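PDB 1IZC: macrophomate synthase intermolecular Diels-Alderase from Macrophoma commelinae, which belongs to the HpcH/HpaI aldolase/citrate lyase family of TIM-barrel proteins and holds a magnesium ion together with pyruvic acid. Local coordinates for residues Met75-Arg78 against Leu79-His82; Ser6-Pro9 against Glu10-Ala13. The protein carries 1 engineered substitution. All coordinates share one frame; numbering follows the deposited sequence.

Overall arrangement
Both contacts are local, each formed within one continuous run of eight residues, and they lie in series along the chain, contact 2 near the N-terminus and contact 1 inside the barrel domain. Their centres are 33 Å apart and their nearest atoms about 19 Å, so they do not touch. Contact 1 starts helix 78-91, its centre about 16 Å from the centre of the chain; contact 2 is a surface turn with its centre about 29 Å from that point. The side chain of Arg78 in contact 1 is about 12 Å from a bound magnesium ion and a bound pyruvic acid; magnesium sites are formed by Glu185 and Asp211. Both contacts also reach other subunits of the six-chain assembly.

Contact 1. Residues Met75-Arg78 against Leu79-His82; sequences MFNR and LELH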
loop_
_atom_site.group_PDB
_atom_site.type_symbol
_atom_site.label_atom_id
_atom_site.label_comp_id
_atom_site.label_asym_id
_atom_site.label_seq_id
_atom_site.Cartn_x
_atom_site.Cartn_y
_atom_site.Cartn_z
ATOM N N MET A 75 -5.989 -11.877 -6.196
ATOM C CA MET A 75 -5.838 -10.438 -6.352
ATOM C C MET A 75 -4.470 -9.864 -5.972
ATOM O O MET A 75 -4.383 -8.860 -5.272
ATOM C CB MET A 75 -6.938 -9.737 -5.549
ATOM C CG MET A 75 -8.353 -10.110 -5.959
ATOM S SD MET A 75 -8.715 -9.608 -7.668
ATOM C CE MET A 75 -8.657 -11.180 -8.480
ATOM N N PHE A 76 -3.398 -10.487 -6.444
ATOM C CA PHE A 76 -2.064 -9.996 -6.137
ATOM C C PHE A 76 -1.632 -8.869 -7.074
ATOM O O PHE A 76 -1.717 -9.018 -8.295
ATOM C CB PHE A 76 -1.012 -11.110 -6.289
ATOM C CG PHE A 76 -1.171 -12.253 -5.332
ATOM C CD1 PHE A 76 -2.047 -13.301 -5.608
ATOM C CD2 PHE A 76 -0.432 -12.283 -4.153
ATOM C CE1 PHE A 76 -2.187 -14.371 -4.715
ATOM C CE2 PHE A 76 -0.558 -13.337 -3.255
ATOM C CZ PHE A 76 -1.438 -14.387 -3.531
ATOM N N ASN A 77 -1.176 -7.753 -6.506
ATOM C CA ASN A 77 -0.623 -6.669 -7.319
ATOM C C ASN A 77 0.769 -7.164 -7.715
ATOM O O ASN A 77 1.271 -8.140 -7.157
ATOM C CB ASN A 77 -0.459 -5.376 -6.518
ATOM C CG ASN A 77 -1.776 -4.694 -6.228
ATOM O OD1 ASN A 77 -2.751 -4.873 -6.958
ATOM N ND2 ASN A 77 -1.802 -3.880 -5.168
ATOM N N ARG A 78 1.408 -6.467 -8.643
ATOM C CA ARG A 78 2.717 -6.871 -9.110
ATOM C C ARG A 78 3.784 -6.958 -8.020
ATOM O O ARG A 78 4.429 -7.995 -7.861
ATOM C CB ARG A 78 3.190 -5.919 -10.205
ATOM C CG ARG A 78 4.480 -6.398 -10.874
ATOM C CD ARG A 78 4.897 -5.458 -11.985
ATOM N NE ARG A 78 6.043 -5.987 -12.724
ATOM C CZ ARG A 78 6.593 -5.375 -13.768
ATOM N NH1 ARG A 78 6.104 -4.212 -14.181
ATOM N NH2 ARG A 78 7.607 -5.943 -14.420
ATOM N N LEU A 79 3.973 -5.874 -7.275
ATOM C CA LEU A 79 4.995 -5.870 -6.239
ATOM C C LEU A 79 4.663 -6.876 -5.146
ATOM O O LEU A 79 5.555 -7.557 -4.634
ATOM C CB LEU A 79 5.156 -4.462 -5.650
ATOM C CG LEU A 79 6.212 -4.331 -4.538
ATOM C CD1 LEU A 79 7.549 -4.860 -5.019
ATOM C CD2 LEU A 79 6.334 -2.859 -4.133
ATOM N N GLU A 80 3.384 -6.976 -4.797
ATOM C CA GLU A 80 2.956 -7.916 -3.764
ATOM C C GLU A 80 3.179 -9.376 -4.184
ATOM O O GLU A 80 3.485 -10.218 -3.342
ATOM C CB GLU A 80 1.492 -7.656 -3.401
ATOM C CG GLU A 80 1.262 -6.417 -2.484
ATOM C CD GLU A 80 1.671 -5.060 -3.088
ATOM O OE1 GLU A 80 1.655 -4.889 -4.322
ATOM O OE2 GLU A 80 1.992 -4.135 -2.306
ATOM N N LEU A 81 3.025 -9.671 -5.477
ATOM C CA LEU A 81 3.273 -11.021 -6.000
ATOM C C LEU A 81 4.766 -11.319 -5.814
ATOM O O LEU A 81 5.163 -12.388 -5.342
ATOM C CB LEU A 81 2.929 -11.097 -7.492
ATOM C CG LEU A 81 3.375 -12.380 -8.213
ATOM C CD1 LEU A 81 2.766 -13.625 -7.526
ATOM C CD2 LEU A 81 2.922 -12.311 -9.673
ATOM N N HIS A 82 5.589 -10.366 -6.229
ATOM C CA HIS A 82 7.042 -10.471 -6.089
ATOM C C HIS A 82 7.399 -10.718 -4.620
ATOM O O HIS A 82 8.194 -11.606 -4.309
ATOM C CB HIS A 82 7.680 -9.169 -6.613
ATOM C CG HIS A 82 9.109 -8.944 -6.202
ATOM N ND1 HIS A 82 9.451 -8.310 -5.026
ATOM C CD2 HIS A 82 10.276 -9.176 -6.855
ATOM C CE1 HIS A 82 10.763 -8.155 -4.974
ATOM N NE2 HIS A 82 11.288 -8.670 -6.072
#
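Asn77 and Glu80 run side by side, pointing the same way, where the loop after strand 66-70 turns into helix 78-91. In Glu80, CB lies 3.8 Å from Asn77 O. From there CG stands anti to its own carbonyl carbon (chi1 -77°), and the bend at chi2 of 63° folds the chain back toward Asn77, leaving Glu80 CD 4.0 Å from Asn77 CB. At the tip, Glu80 OE1 comes to 3.1 Å from Asn77 CB and stays 3.7 Å from Asn77 ND2. Amide and carboxylate planes are nearly perpendicular, 87° apart. Both groups spend their polar ends on other chains: Asn77 OD1 accepts from Leu79 N of the third subunit and ND2 donates to Glu80 OE1 there. The same bonds are passed on from subunit to subunit, for Leu79 N and Glu80 OE1 of this chain are met in turn by Asn77 of the second subunit. An amide suits Asn77 because it can offer OD1 to a backbone N-H and ND2 to a carboxylate.

This is the start of the helix that follows the second strand of the (beta/alpha)8 barrel, with Asn77 at the N-cap position, though its side chain makes no capping bond within its own chain. The backbone carries the turn: Leu81 N donates to Asn77 O at 2.9 Å, and His82 N to Arg78 O at 3.1 Å, the latter nearly straight.

Phe76 and Leu81 form the apolar side of the turn. Phe76 CB sits 4.1 Å from Leu81 CB, and both side chains pack on Ile69 of strand 66-70. Arg78 extends fully from CG to NE, a length that lets its guanidinium group reach Val71 O of the second subunit through NH1.

Contact 2. Residues Ser6-Pro9 against Glu10-Ala13; sequences SEQP and ELHA
Glu10 doubles back over the residues before it. Bent at chi2 (93°), its chain lays Glu10 OE1 against the Gln8-Pro9 peptide, 2.9 Å from Gln8 C, with Pro9 CD beside it at 3.3 Å; this is contact without a hydrogen bond, as Pro9 N has no hydrogen to give. Leu11 comes next, closing a short 3-10 turn as its N donates to Gln8 O at 2.9 Å, the donor standing above the carbonyl plane. Proline suits the start of such a turn, since its ring restricts phi and it needs no N-H partner there. The leucine side chain runs beside Gln8, with Leu11 CD1 3.4 Å from Gln8 OE1; Gln8 NE2 bonds Lys3 O of its own chain and Leu163 O of the fourth subunit, and Leu11 also packs on that Leu163.

His12 repeats the pattern through its N, bonded to Pro9 O at 3.0 Å. With CG anti to its carbonyl carbon (chi1 -60°), the imidazole comes back against Pro9, whose CA sits over one face in a CH-pi contact, 3.5 Å from the His12 ring centroid and 8° off its normal. At the ring edge His12 CE1 approaches Ser6 O at 3.6 Å, while NE2 is bonded to Tyr5 O, which, with the CH-pi contact, would hold the ring's rotation. Ala13 leads away, touching Glu93 in the loop between helix 78-91 and strand 97-101; the whole turn precedes helix 28-37 and lies outside the barrel's ring of strands.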
loop_
_atom_site.group_PDB
_atom_site.type_symbol
_atom_site.label_atom_id
_atom_site.label_comp_id
_atom_site.label_asym_id
_atom_site.label_seq_id
_atom_site.Cartn_x
_atom_site.Cartn_y
_atom_site.Cartn_z
ATOM N N SER A 6 24.847 -22.642 14.397
ATOM C CA SER A 6 25.720 -23.519 13.630
ATOM C C SER A 6 26.099 -24.774 14.405
ATOM O O SER A 6 26.381 -25.808 13.802
ATOM C CB SER A 6 26.987 -22.773 13.192
ATOM O OG SER A 6 27.757 -22.346 14.305
ATOM N N GLU A 7 26.087 -24.685 15.733
ATOM C CA GLU A 7 26.434 -25.820 16.589
ATOM C C GLU A 7 25.220 -26.665 16.959
ATOM O O GLU A 7 25.326 -27.581 17.775
ATOM C CB GLU A 7 27.103 -25.340 17.881
ATOM C CG GLU A 7 28.336 -24.477 17.690
ATOM C CD GLU A 7 28.926 -24.030 19.019
ATOM O OE1 GLU A 7 29.753 -24.776 19.591
ATOM O OE2 GLU A 7 28.552 -22.938 19.505
ATOM N N GLN A 8 24.065 -26.355 16.377
ATOM C CA GLN A 8 22.849 -27.109 16.659
ATOM C C GLN A 8 22.222 -27.597 15.352
ATOM O O GLN A 8 21.179 -27.104 14.926
ATOM C CB GLN A 8 21.846 -26.246 17.441
ATOM C CG GLN A 8 22.301 -25.882 18.852
ATOM C CD GLN A 8 21.171 -25.332 19.707
ATOM O OE1 GLN A 8 20.129 -25.971 19.868
ATOM N NE2 GLN A 8 21.373 -24.145 20.265
ATOM N N PRO A 9 22.853 -28.596 14.708
ATOM C CA PRO A 9 22.405 -29.189 13.437
ATOM C C PRO A 9 20.933 -29.582 13.377
ATOM O O PRO A 9 20.309 -29.544 12.312
ATOM C CB PRO A 9 23.320 -30.406 13.278
ATOM C CG PRO A 9 24.568 -30.002 14.017
ATOM C CD PRO A 9 24.024 -29.314 15.244
ATOM N N GLU A 10 20.377 -29.974 14.513
ATOM C CA GLU A 10 18.983 -30.381 14.556
ATOM C C GLU A 10 18.049 -29.229 14.182
ATOM O O GLU A 10 16.917 -29.454 13.763
ATOM C CB GLU A 10 18.633 -30.900 15.951
ATOM C CG GLU A 10 19.773 -31.652 16.638
ATOM C CD GLU A 10 20.625 -30.747 17.535
ATOM O OE1 GLU A 10 21.300 -29.826 17.029
ATOM O OE2 GLU A 10 20.615 -30.964 18.765
ATOM N N LEU A 11 18.532 -27.999 14.327
ATOM C CA LEU A 11 17.728 -26.819 14.009
ATOM C C LEU A 11 17.882 -26.372 12.560
ATOM O O LEU A 11 17.127 -25.521 12.084
ATOM C CB LEU A 11 18.134 -25.649 14.906
ATOM C CG LEU A 11 17.951 -25.846 16.410
ATOM C CD1 LEU A 11 18.476 -24.626 17.156
ATOM C CD2 LEU A 11 16.484 -26.065 16.711
ATOM N N HIS A 12 18.856 -26.938 11.855
ATOM C CA HIS A 12 19.099 -26.517 10.483
ATOM C C HIS A 12 17.999 -26.893 9.512
ATOM O O HIS A 12 17.361 -27.935 9.643
ATOM C CB HIS A 12 20.448 -27.059 10.008
ATOM C CG HIS A 12 21.598 -26.584 10.835
ATOM N ND1 HIS A 12 22.895 -26.997 10.623
ATOM C CD2 HIS A 12 21.645 -25.720 11.877
ATOM C CE1 HIS A 12 23.691 -26.409 11.499
ATOM N NE2 HIS A 12 22.957 -25.629 12.271
ATOM N N ALA A 13 17.776 -26.029 8.530
ATOM C CA ALA A 13 16.736 -26.278 7.547
ATOM C C ALA A 13 17.105 -27.377 6.561
ATOM O O ALA A 13 18.245 -27.485 6.119
ATOM C CB ALA A 13 16.413 -24.983 6.784
#